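Local coordinates for putative 2OG-Fe(II) oxygenase family protein (Caulobacter crescentus CB15, PDB 3OOX) that probably acts as an iron(II)- and 2-oxoglutarate-dependent oxygenase, turning 2-oxoglutarate into ethene and carbon dioxide and oxidising L-arginine in a companion reaction, at residues E97-G102 with L171-Y176; H191-T196 with T246-V251. All coordinates share one frame; numbering follows the deposited sequence.

Contact 1: E97-G102 with L171-Y176; sequences EFWHMG and LRLLHY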
ATOM      1  N   GLU A  97       4.834  14.872   5.067  1.00 19.34           N
ATOM      2  CA  GLU A  97       5.571  15.059   3.836  1.00 19.87           C
ATOM      3  C   GLU A  97       5.831  13.690   3.220  1.00 18.32           C
ATOM      4  O   GLU A  97       5.893  12.684   3.927  1.00 17.68           O
ATOM      5  CB  GLU A  97       6.871  15.837   4.075  1.00 20.83           C
ATOM      6  CG  GLU A  97       7.805  15.222   5.117  1.00 22.16           C
ATOM      7  CD  GLU A  97       9.041  16.043   5.382  1.00 24.55           C
ATOM      8  OE1 GLU A  97       9.411  16.871   4.520  1.00 22.22           O
ATOM      9  OE2 GLU A  97       9.640  15.825   6.460  1.00 25.41           O
ATOM     10  N   PHE A  98       5.946  13.637   1.897  1.00 17.46           N
ATOM     11  CA  PHE A  98       5.983  12.393   1.138  1.00 15.18           C
ATOM     12  C   PHE A  98       7.172  12.340   0.180  1.00 15.43           C
ATOM     13  O   PHE A  98       7.569  13.365  -0.359  1.00 17.19           O
ATOM     14  CB  PHE A  98       4.767  12.281   0.195  1.00 16.71           C
ATOM     15  CG  PHE A  98       3.396  12.275   0.890  1.00 19.51           C
ATOM     16  CD1 PHE A  98       2.805  13.450   1.329  1.00 18.02           C
ATOM     17  CD2 PHE A  98       2.664  11.113   0.971  1.00 21.01           C
ATOM     18  CE1 PHE A  98       1.561  13.441   1.893  1.00 19.46           C
ATOM     19  CE2 PHE A  98       1.392  11.086   1.541  1.00 22.15           C
ATOM     20  CZ  PHE A  98       0.855  12.241   2.019  1.00 22.30           C
ATOM     21  N   TRP A  99       7.607  11.118  -0.102  1.00 17.01           N
ATOM     22  CA  TRP A  99       8.424  10.806  -1.271  1.00 16.74           C
ATOM     23  C   TRP A  99       7.749   9.640  -1.990  1.00 17.15           C
ATOM     24  O   TRP A  99       7.393   8.655  -1.349  1.00 17.90           O
ATOM     25  CB  TRP A  99       9.847  10.376  -0.877  1.00 18.67           C
ATOM     26  CG  TRP A  99      10.686  10.122  -2.096  1.00 18.63           C
ATOM     27  CD1 TRP A  99      10.782   8.955  -2.810  1.00 18.53           C
ATOM     28  CD2 TRP A  99      11.518  11.076  -2.764  1.00 17.85           C
ATOM     29  NE1 TRP A  99      11.630   9.121  -3.882  1.00 19.59           N
ATOM     30  CE2 TRP A  99      12.086  10.419  -3.877  1.00 17.86           C
ATOM     31  CE3 TRP A  99      11.864  12.414  -2.520  1.00 18.39           C
ATOM     32  CZ2 TRP A  99      12.979  11.072  -4.749  1.00 19.64           C
ATOM     33  CZ3 TRP A  99      12.752  13.068  -3.405  1.00 18.32           C
ATOM     34  CH2 TRP A  99      13.296  12.384  -4.494  1.00 19.40           C
ATOM     35  N   HIS A 100       7.573   9.743  -3.290  1.00 17.35           N
ATOM     36  CA  HIS A 100       7.043   8.638  -4.063  1.00 15.72           C
ATOM     37  C   HIS A 100       8.028   8.119  -5.101  1.00 18.41           C
ATOM     38  O   HIS A 100       8.581   8.897  -5.882  1.00 18.80           O
ATOM     39  CB  HIS A 100       5.771   9.066  -4.776  1.00 16.46           C
ATOM     40  CG  HIS A 100       4.618   9.234  -3.846  1.00 15.71           C
ATOM     41  ND1 HIS A 100       3.857  10.378  -3.804  1.00 21.64           N
ATOM     42  CD2 HIS A 100       4.111   8.401  -2.904  1.00 17.91           C
ATOM     43  CE1 HIS A 100       2.914  10.235  -2.880  1.00 23.26           C
ATOM     44  NE2 HIS A 100       3.049   9.045  -2.315  1.00 17.61           N
HETATM   45  N   MSE A 101       8.208   6.808  -5.073  1.00 17.14           N
HETATM   46  CA  MSE A 101       8.997   6.100  -6.063  1.00 17.17           C
HETATM   47  C   MSE A 101       8.070   5.199  -6.844  1.00 17.82           C
HETATM   48  O   MSE A 101       7.381   4.369  -6.258  1.00 18.57           O
HETATM   49  CB  MSE A 101      10.088   5.255  -5.393  1.00 16.82           C
HETATM   50  CG  MSE A 101      10.944   4.467  -6.414  1.00 18.51           C
HETATM   51 SE   MSE A 101      12.022   3.121  -5.556  0.75 14.05          SE
HETATM   52  CE  MSE A 101      12.320   2.037  -7.177  1.00 23.95           C
ATOM     53  N   GLY A 102       8.093   5.360  -8.169  1.00 18.33           N
ATOM     54  CA  GLY A 102       7.396   4.454  -9.075  1.00 18.77           C
ATOM     55  C   GLY A 102       8.332   3.404  -9.630  1.00 17.13           C
ATOM     56  O   GLY A 102       9.491   3.298  -9.231  1.00 17.44           O
ATOM     57  N   LEU A 171       6.113   2.918  -4.136  1.00 15.86           N
ATOM     58  CA  LEU A 171       6.615   2.913  -2.763  1.00 16.52           C
ATOM     59  C   LEU A 171       6.531   4.334  -2.260  1.00 17.42           C
ATOM     60  O   LEU A 171       7.099   5.258  -2.870  1.00 16.66           O
ATOM     61  CB  LEU A 171       8.063   2.454  -2.685  1.00 16.20           C
ATOM     62  CG  LEU A 171       8.709   2.434  -1.310  1.00 16.87           C
ATOM     63  CD1 LEU A 171       7.936   1.505  -0.349  1.00 18.77           C
ATOM     64  CD2 LEU A 171      10.189   1.991  -1.402  1.00 18.56           C
ATOM     65  N   ARG A 172       5.756   4.545  -1.182  1.00 15.39           N
ATOM     66  CA  ARG A 172       5.600   5.848  -0.582  1.00 15.36           C
ATOM     67  C   ARG A 172       6.421   5.857   0.702  1.00 16.81           C
ATOM     68  O   ARG A 172       6.336   4.951   1.520  1.00 17.78           O
ATOM     69  CB  ARG A 172       4.137   6.071  -0.208  1.00 16.18           C
ATOM     70  CG  ARG A 172       3.868   7.346   0.648  1.00 16.18           C
ATOM     71  CD  ARG A 172       2.383   7.454   0.977  1.00 17.39           C
ATOM     72  NE  ARG A 172       1.598   7.829  -0.185  1.00 17.21           N
ATOM     73  CZ  ARG A 172       0.270   7.812  -0.220  1.00 19.63           C
ATOM     74  NH1 ARG A 172      -0.432   7.433   0.847  1.00 20.74           N
ATOM     75  NH2 ARG A 172      -0.336   8.166  -1.329  1.00 23.70           N
ATOM     76  N   LEU A 173       7.193   6.924   0.869  1.00 16.82           N
ATOM     77  CA  LEU A 173       7.881   7.221   2.126  1.00 16.38           C
ATOM     78  C   LEU A 173       7.136   8.418   2.736  1.00 16.61           C
ATOM     79  O   LEU A 173       6.945   9.444   2.084  1.00 17.37           O
ATOM     80  CB  LEU A 173       9.349   7.568   1.871  1.00 18.54           C
ATOM     81  CG  LEU A 173      10.103   6.663   0.891  1.00 17.23           C
ATOM     82  CD1 LEU A 173      11.532   7.228   0.659  1.00 20.17           C
ATOM     83  CD2 LEU A 173      10.154   5.203   1.371  1.00 19.98           C
ATOM     84  N   LEU A 174       6.678   8.273   3.980  1.00 17.89           N
ATOM     85  CA  LEU A 174       5.805   9.250   4.631  1.00 18.24           C
ATOM     86  C   LEU A 174       6.393   9.614   5.992  1.00 20.56           C
ATOM     87  O   LEU A 174       6.780   8.730   6.748  1.00 23.67           O
ATOM     88  CB  LEU A 174       4.402   8.653   4.821  1.00 20.20           C
ATOM     89  CG  LEU A 174       3.268   9.403   5.500  1.00 24.30           C
ATOM     90  CD1 LEU A 174       3.019  10.735   4.829  1.00 23.22           C
ATOM     91  CD2 LEU A 174       2.005   8.502   5.519  1.00 24.62           C
ATOM     92  N   HIS A 175       6.445  10.909   6.298  1.00 18.87           N
ATOM     93  CA  HIS A 175       6.933  11.397   7.567  1.00 19.94           C
ATOM     94  C   HIS A 175       5.956  12.375   8.175  1.00 21.38           C
ATOM     95  O   HIS A 175       5.590  13.380   7.523  1.00 20.20           O
ATOM     96  CB  HIS A 175       8.278  12.100   7.356  1.00 19.87           C
ATOM     97  CG  HIS A 175       8.792  12.860   8.548  1.00 21.00           C
ATOM     98  ND1 HIS A 175       9.296  14.135   8.433  1.00 21.50           N
ATOM     99  CD2 HIS A 175       8.925  12.524   9.860  1.00 23.90           C
ATOM    100  CE1 HIS A 175       9.699  14.559   9.621  1.00 24.78           C
ATOM    101  NE2 HIS A 175       9.467  13.608  10.507  1.00 27.35           N
ATOM    102  N   TYR A 176       5.556  12.089   9.421  1.00 22.53           N
ATOM    103  CA  TYR A 176       4.832  13.028  10.269  1.00 23.49           C
ATOM    104  C   TYR A 176       5.785  13.585  11.332  1.00 25.00           C
ATOM    105  O   TYR A 176       6.183  12.831  12.232  1.00 27.30           O
ATOM    106  CB  TYR A 176       3.686  12.331  11.006  1.00 24.39           C
ATOM    107  CG  TYR A 176       2.482  12.009  10.168  1.00 29.06           C
ATOM    108  CD1 TYR A 176       2.401  10.818   9.477  1.00 34.32           C
ATOM    109  CD2 TYR A 176       1.400  12.901  10.105  1.00 30.17           C
ATOM    110  CE1 TYR A 176       1.260  10.508   8.701  1.00 32.23           C
ATOM    111  CE2 TYR A 176       0.282  12.614   9.349  1.00 34.48           C
ATOM    112  CZ  TYR A 176       0.212  11.412   8.665  1.00 31.48           C
ATOM    113  OH  TYR A 176      -0.911  11.152   7.904  1.00 38.67           O
TER

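Contact 2: H191-T196 with T246-V251; sequences HGDINT and TVHRVV. With EDO (1,2-ethanediol), chain C.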
ATOM      1  N   HIS A 191     -10.158   6.242   4.424  1.00 22.58           N
ATOM      2  CA  HIS A 191     -10.065   6.065   2.976  1.00 20.78           C
ATOM      3  C   HIS A 191      -9.943   4.586   2.633  1.00 22.12           C
ATOM      4  O   HIS A 191      -9.647   3.753   3.494  1.00 22.17           O
ATOM      5  CB  HIS A 191      -8.815   6.794   2.418  1.00 22.90           C
ATOM      6  CG  HIS A 191      -7.539   6.107   2.758  1.00 25.53           C
ATOM      7  ND1 HIS A 191      -6.917   5.239   1.887  1.00 26.39           N
ATOM      8  CD2 HIS A 191      -6.824   6.068   3.911  1.00 25.04           C
ATOM      9  CE1 HIS A 191      -5.851   4.718   2.480  1.00 29.77           C
ATOM     10  NE2 HIS A 191      -5.767   5.212   3.707  1.00 31.03           N
ATOM     11  N   GLY A 192     -10.145   4.274   1.353  1.00 21.47           N
ATOM     12  CA  GLY A 192      -9.821   2.965   0.797  1.00 21.70           C
ATOM     13  C   GLY A 192      -8.704   3.153  -0.231  1.00 22.61           C
ATOM     14  O   GLY A 192      -8.405   4.288  -0.660  1.00 24.95           O
ATOM     15  N   ASP A 193      -8.077   2.059  -0.623  1.00 19.32           N
ATOM     16  CA  ASP A 193      -7.019   2.090  -1.607  1.00 16.98           C
ATOM     17  C   ASP A 193      -7.561   1.646  -2.960  1.00 16.99           C
ATOM     18  O   ASP A 193      -8.430   0.767  -3.014  1.00 18.22           O
ATOM     19  CB  ASP A 193      -5.911   1.105  -1.190  1.00 16.07           C
ATOM     20  CG  ASP A 193      -5.031   1.627  -0.064  1.00 16.97           C
ATOM     21  OD1 ASP A 193      -5.144   2.831   0.279  1.00 20.15           O
ATOM     22  OD2 ASP A 193      -4.228   0.825   0.471  1.00 17.02           O
ATOM     23  N   ILE A 194      -7.027   2.246  -4.021  1.00 17.06           N
ATOM     24  CA  ILE A 194      -7.534   2.034  -5.386  1.00 17.81           C
ATOM     25  C   ILE A 194      -6.827   0.945  -6.161  1.00 17.95           C
ATOM     26  O   ILE A 194      -7.322   0.538  -7.239  1.00 19.79           O
ATOM     27  CB  ILE A 194      -7.629   3.338  -6.177  1.00 20.89           C
ATOM     28  CG1 ILE A 194      -6.272   3.914  -6.494  1.00 25.36           C
ATOM     29  CG2 ILE A 194      -8.480   4.368  -5.430  1.00 22.36           C
ATOM     30  CD1 ILE A 194      -6.378   5.257  -7.270  1.00 30.70           C
ATOM     31  N   ASN A 195      -5.749   0.401  -5.601  1.00 16.80           N
ATOM     32  CA  ASN A 195      -4.806  -0.454  -6.304  1.00 16.19           C
ATOM     33  C   ASN A 195      -5.139  -1.932  -6.111  1.00 16.18           C
ATOM     34  O   ASN A 195      -6.293  -2.286  -5.889  1.00 16.31           O
ATOM     35  CB  ASN A 195      -3.370  -0.064  -5.898  1.00 16.36           C
ATOM     36  CG  ASN A 195      -3.164  -0.025  -4.383  1.00 15.86           C
ATOM     37  OD1 ASN A 195      -3.697   0.881  -3.710  1.00 16.15           O
ATOM     38  ND2 ASN A 195      -2.371  -0.979  -3.837  1.00 15.33           N
ATOM     39  N   THR A 196      -4.163  -2.813  -6.226  1.00 16.41           N
ATOM     40  CA  THR A 196      -4.410  -4.257  -6.151  1.00 14.37           C
ATOM     41  C   THR A 196      -4.323  -4.768  -4.710  1.00 13.97           C
ATOM     42  O   THR A 196      -5.329  -5.193  -4.135  1.00 16.35           O
ATOM     43  CB  THR A 196      -3.462  -4.994  -7.101  1.00 15.33           C
ATOM     44  OG1 THR A 196      -3.679  -4.491  -8.436  1.00 17.48           O
ATOM     45  CG2 THR A 196      -3.630  -6.553  -7.019  1.00 17.36           C
ATOM     46  N   THR A 246     -11.563  -2.319   1.808  1.00 19.24           N
ATOM     47  CA  THR A 246     -12.214  -1.737   2.968  1.00 18.49           C
ATOM     48  C   THR A 246     -11.605  -0.393   3.391  1.00 19.80           C
ATOM     49  O   THR A 246     -10.464  -0.038   3.043  1.00 20.84           O
ATOM     50  CB  THR A 246     -12.235  -2.765   4.112  1.00 19.86           C
ATOM     51  OG1 THR A 246     -10.907  -3.163   4.416  1.00 20.40           O
ATOM     52  CG2 THR A 246     -13.020  -3.982   3.647  1.00 22.77           C
ATOM     53  N   VAL A 247     -12.403   0.344   4.153  1.00 20.48           N
ATOM     54  CA  VAL A 247     -12.074   1.673   4.618  1.00 20.97           C
ATOM     55  C   VAL A 247     -11.248   1.556   5.884  1.00 20.90           C
ATOM     56  O   VAL A 247     -11.547   0.737   6.782  1.00 21.08           O
ATOM     57  CB  VAL A 247     -13.372   2.469   4.874  1.00 21.73           C
ATOM     58  CG1 VAL A 247     -13.070   3.785   5.588  1.00 20.78           C
ATOM     59  CG2 VAL A 247     -14.087   2.711   3.544  1.00 23.90           C
ATOM     60  N   HIS A 248     -10.168   2.323   5.925  1.00 21.78           N
ATOM     61  CA  HIS A 248      -9.293   2.331   7.078  1.00 20.73           C
ATOM     62  C   HIS A 248      -8.796   3.730   7.415  1.00 22.98           C
ATOM     63  O   HIS A 248      -8.914   4.656   6.623  1.00 23.35           O
ATOM     64  CB  HIS A 248      -8.119   1.359   6.845  1.00 22.98           C
ATOM     65  CG  HIS A 248      -7.395   1.534   5.553  1.00 22.84           C
ATOM     66  ND1 HIS A 248      -7.874   1.054   4.347  1.00 21.43           N
ATOM     67  CD2 HIS A 248      -6.180   2.060   5.286  1.00 29.23           C
ATOM     68  CE1 HIS A 248      -7.000   1.322   3.392  1.00 24.65           C
ATOM     69  NE2 HIS A 248      -5.950   1.902   3.938  1.00 29.00           N
ATOM     70  N   ARG A 249      -8.241   3.882   8.607  1.00 22.74           N
ATOM     71  CA  ARG A 249      -7.762   5.160   9.088  1.00 23.44           C
ATOM     72  C   ARG A 249      -6.624   4.916  10.036  1.00 23.64           C
ATOM     73  O   ARG A 249      -6.419   3.799  10.474  1.00 23.91           O
ATOM     74  CB  ARG A 249      -8.867   5.920   9.820  1.00 23.91           C
ATOM     75  CG  ARG A 249      -9.279   5.312  11.157  1.00 24.42           C
ATOM     76  CD  ARG A 249     -10.406   6.102  11.779  1.00 25.06           C
ATOM     77  NE  ARG A 249     -10.729   5.591  13.108  1.00 24.74           N
ATOM     78  CZ  ARG A 249     -11.576   6.170  13.954  1.00 31.84           C
ATOM     79  NH1 ARG A 249     -12.224   7.277  13.596  1.00 35.36           N
ATOM     80  NH2 ARG A 249     -11.786   5.628  15.150  1.00 31.14           N
ATOM     81  N   VAL A 250      -5.921   5.985  10.376  1.00 26.04           N
ATOM     82  CA  VAL A 250      -4.929   5.965  11.417  1.00 25.99           C
ATOM     83  C   VAL A 250      -5.277   7.018  12.446  1.00 29.28           C
ATOM     84  O   VAL A 250      -5.408   8.209  12.110  1.00 29.24           O
ATOM     85  CB  VAL A 250      -3.534   6.240  10.862  1.00 25.83           C
ATOM     86  CG1 VAL A 250      -2.533   6.200  11.998  1.00 28.17           C
ATOM     87  CG2 VAL A 250      -3.181   5.210   9.771  1.00 24.98           C
ATOM     88  N   VAL A 251      -5.458   6.585  13.686  1.00 29.24           N
ATOM     89  CA  VAL A 251      -5.792   7.525  14.770  1.00 31.65           C
ATOM     90  C   VAL A 251      -4.512   8.156  15.324  1.00 35.03           C
ATOM     91  O   VAL A 251      -3.417   7.619  15.145  1.00 36.39           O
ATOM     92  CB  VAL A 251      -6.641   6.846  15.858  1.00 31.89           C
ATOM     93  CG1 VAL A 251      -7.896   6.287  15.236  1.00 34.83           C
ATOM     94  CG2 VAL A 251      -5.861   5.749  16.570  1.00 31.14           C
TER
HETATM   95  C1  EDO C 314      -3.119   3.434   6.229  1.00 35.67           C
HETATM   96  O1  EDO C 314      -3.202   4.718   5.604  1.00 30.63           O
HETATM   97  C2  EDO C 314      -1.707   3.111   6.702  1.00 30.04           C
HETATM   98  O2  EDO C 314      -0.783   3.043   5.600  1.00 29.53           O
HETATM   99  O   HOH W   1      -8.753  -0.378   0.796  1.00 19.46           O
HETATM  100  O   HOH W   2      -3.253   1.875   2.808  1.00 21.13           O

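Contact 1: E97-G102 with L171-Y176
R172 reaches H100 because its CG leaves anti to the backbone N (chi1 171°) and its chain then bends at chi3 (-72°), which lays the guanidinium beside the imidazole. R172 NE donates to H100 NE2 at 2.8 Å, in the plane of the ring and close to that of the guanidinium, while H100 ND1 is bonded to the carbonyl of G75. Arginine suits this place because its apolar stem can also pack: F98 meets R172 CD in the plane of its ring, and brings CE2 over one guanidinium face, the two planes nearly perpendicular. L174 CD1 covers a face of the same phenyl, 3.8 Å from its centroid, in a CH-pi contact.

E97 and H175 point to the other face of the sheet, side by side. E97 OE2 offers its anti lone pair to H175 ND1 at 2.6 Å, in the imidazole plane; OE1 makes a salt bridge with K66 and a hydrogen bond with Y79, and the H175 ring stacks on Y263. Between this pair and M101, W99 CB packs on L173 CD1 at 3.9 Å.

The strands are antiparallel neighbours in the large mixed sheet of the double-stranded beta-helix fold expected of this family. Paired backbone bonds join E97 with H175, W99 with L173 and M101 with L171.

The chemistry suggests where the protons sit: a carbonyl at ND1 and an arginine N-H at NE2 would favour neutral H100 protonated on ND1, whereas the carboxylate would tend to favour positive charge on H175, an effect the salt bridge to K66 would probably temper.

Contact 2: H191-T196 with T246-V251
H191 and H248 tilt their imidazoles against each other at 61°, centroids 4.2 Å apart, in an oblique pair that is neither stacked nor edge-to-face. The closest atoms are H191 CE1 and H248 NE2, at 3.2 Å. In both residues CG occupies the crowded position between backbone N and carbonyl carbon, bringing the rings together on one face of the small sheet. H191 N and H248 O, and H248 N and H191 O, close a hydrogen-bonded antiparallel pair beneath them, and H191 O also lies over one face of the H248 ring.

Each ring is kept from turning by its own segment. H191 ND1 donates to G192 O at 3.1 Å, from above the carbonyl plane, and H248 ND1 gives its proton to T246 O. With ND1 engaged in each ring, the two NE2 atoms converge on one site: H191 NE2 bonds to O1 of an ethanediol at 3.2 Å, and H248 NE2 to a water at 2.9 Å. The same water donates to D193 OD2 at 2.7 Å. The D193 carboxylate stands almost perpendicular to the H248 ring, and its OD2 is further held by T198 and N230. Histidine, aspartate and histidine in this spacing match the HXD...H facial triad that binds iron in this family, though here a diol and a water meet the imidazoles. A leucine in place of H248 would probably leave T246 O without its side-chain donor and cost the presumed metal site a nitrogen ligand.

H191 ends edge strand 188-191, which pairs with 248-250, itself beside 208-211. F35 of the main sheet meets the H248 ring edge-to-face, and beyond D193 the loop passes I194 against helix 298-309 before entering strand 197-201.

In the fold
Contact 1 is the more deeply buried, joining neighbouring strands of the large mixed sheet through a full run of backbone bonds. Contact 2 is only partly buried and slighter: one pair joins the end of an edge strand to strand 248-250 in the smaller sheet. Both use histidines, to different ends. In contact 1 both nitrogens of H100 and ND1 of H175 bond to protein atoms; in contact 2 one nitrogen of each ring is held by a carbonyl and the other meets small molecules at the presumed iron site. The contacts share no strand and their nearest atoms are about 6 Å apart, but strand 262-269 links them, bordering 171-176 while touching D193 and V250.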